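Local coordinates for replicative DNA helicase (Helicobacter pylori, PDB 3GXV) that unwinds duplex DNA at the replication fork as a hexameric ATP-dependent motor, its N-terminal domain, the fragment present here, taking part in interactions with primase, at the interface of chains A and B. Residues are numbered along the deposited sequence; one frame, centred on the assembly and turned at random. Chains: chain A/B, Replicative DNA helicase.

The interface of chains A and B. Residues chain A 7-8, 11, 41-42; chain B 65-66, 69.
With chi1 at 167°, the B:Asn65 side chain swings away from its own backbone N and turns its carboxamide towards chain A, where the amide nitrogen ND2 lies between A:Gln11 and A:Tyr41. From helix 3-23 of chain A, A:Gln11 reaches across with an outstretched side chain, its chi1 of -136° falling away from the staggered values. Its carbonyl oxygen OE1 accepts two hydrogen bonds from chain B. B:Gln69 NE2 approaches A:Gln11 OE1 on a lone pair in the carbonyl plane at 2.6 Å, and the two glutamine amides, arriving from opposite directions, are nearly coplanar. B:Asn65 ND2 reaches the same A:Gln11 OE1 at 3.0 Å, tilted from that plane but almost straight at its hydrogen. B:Asn65 ND2 also donates to the phenol oxygen OH of A:Tyr41, 3.2 Å away and close to the plane of the asparagine amide. Within chain B, B:Gln69 NE2 also donates to B:Asn65 OD1, linking the three carboxamides into a cluster that should restrict their rotation. OD1 further meets a water, 3.1 Å from B:Asn65 OD1, which in turn bonds A:Gln8 NE2 at 2.6 Å and bridges the chains. B:Phe66 sits beneath this polar group, one ring face under B:Asn65 ND2, which lies 3.3 Å above the ring plane. The ring edge points into chain A between two tyrosines: A:Tyr41 CE1 lies in its plane, while CE1 of B:Phe66 packs 3.3 Å from A:Tyr42 CD1. A:Gln11 NE2 rests over the centre of the A:Tyr42 ring, a contact within chain A that probably helps to position the glutamine amide. At the other end, A:Leu7 CB touches B:Asn65 CB. Whether or not the hexameric helicase uses it, which the structure alone does not show, the patch helps hold two N-terminal domains together without exact two-fold symmetry, joining helix 3-23 and the loop holding A:Tyr41 and A:Tyr42 to helix 64-69.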
# COMPACT_ATOMS: atom_id res chain seq x y z
N LEU A 7 10.37 -3.41 2.83
CA LEU A 7 9.38 -2.39 3.13
C LEU A 7 9.65 -1.83 4.52
O LEU A 7 9.47 -0.63 4.76
CB LEU A 7 7.98 -2.99 3.06
CG LEU A 7 7.65 -3.70 1.74
CD1 LEU A 7 6.24 -4.28 1.80
CD2 LEU A 7 7.77 -2.71 0.61
N GLN A 8 10.09 -2.72 5.41
CA GLN A 8 10.42 -2.37 6.79
C GLN A 8 11.68 -1.53 6.80
O GLN A 8 11.85 -0.70 7.67
CB GLN A 8 10.67 -3.63 7.63
CG GLN A 8 9.47 -4.53 7.79
CD GLN A 8 9.78 -5.76 8.63
OE1 GLN A 8 10.81 -6.40 8.44
NE2 GLN A 8 8.89 -6.09 9.56
N GLN A 11 10.88 2.09 5.57
CA GLN A 11 10.26 2.83 6.66
C GLN A 11 11.31 3.32 7.65
O GLN A 11 11.26 4.46 8.12
CB GLN A 11 9.26 1.94 7.40
CG GLN A 11 7.96 2.66 7.69
CD GLN A 11 7.10 1.92 8.69
OE1 GLN A 11 6.91 0.70 8.58
NE2 GLN A 11 6.58 2.64 9.67
N TYR A 41 7.10 6.79 1.60
CA TYR A 41 6.39 5.53 1.71
C TYR A 41 5.36 5.54 2.84
O TYR A 41 4.17 5.24 2.63
CB TYR A 41 7.42 4.43 1.95
CG TYR A 41 6.87 3.07 2.33
CD1 TYR A 41 5.91 2.43 1.54
CD2 TYR A 41 7.35 2.41 3.46
CE1 TYR A 41 5.44 1.16 1.87
CE2 TYR A 41 6.89 1.14 3.80
CZ TYR A 41 5.94 0.53 3.00
OH TYR A 41 5.51 -0.72 3.34
N TYR A 42 5.82 5.84 4.05
CA TYR A 42 4.95 5.91 5.22
C TYR A 42 4.44 7.35 5.28
O TYR A 42 5.22 8.27 5.54
CB TYR A 42 5.75 5.56 6.48
CG TYR A 42 4.90 5.42 7.72
CD1 TYR A 42 3.75 4.61 7.72
CD2 TYR A 42 5.27 6.03 8.91
CE1 TYR A 42 3.00 4.42 8.88
CE2 TYR A 42 4.52 5.85 10.08
CZ TYR A 42 3.39 5.03 10.05
OH TYR A 42 2.64 4.83 11.18
N ASN B 65 4.29 -5.39 4.91
CA ASN B 65 4.77 -4.64 6.08
C ASN B 65 3.63 -4.15 6.97
O ASN B 65 3.50 -4.58 8.10
CB ASN B 65 5.64 -3.45 5.65
CG ASN B 65 5.90 -2.45 6.78
OD1 ASN B 65 6.00 -2.83 7.94
ND2 ASN B 65 6.01 -1.17 6.43
N PHE B 66 2.80 -3.26 6.46
CA PHE B 66 1.72 -2.72 7.27
C PHE B 66 0.62 -3.68 7.69
O PHE B 66 -0.02 -3.47 8.72
CB PHE B 66 1.14 -1.52 6.56
CG PHE B 66 2.13 -0.40 6.41
CD1 PHE B 66 2.56 0.32 7.52
CD2 PHE B 66 2.67 -0.09 5.17
CE1 PHE B 66 3.50 1.31 7.41
CE2 PHE B 66 3.62 0.91 5.04
CZ PHE B 66 4.04 1.61 6.16
N GLN B 69 1.95 -5.05 10.69
CA GLN B 69 2.08 -4.04 11.73
C GLN B 69 0.71 -3.72 12.32
O GLN B 69 0.58 -3.50 13.52
CB GLN B 69 2.71 -2.76 11.17
CG GLN B 69 4.23 -2.77 11.08
CD GLN B 69 4.80 -1.38 10.83
OE1 GLN B 69 4.51 -0.44 11.57
NE2 GLN B 69 5.63 -1.25 9.80
O HOH W 1 6.41 -5.29 9.83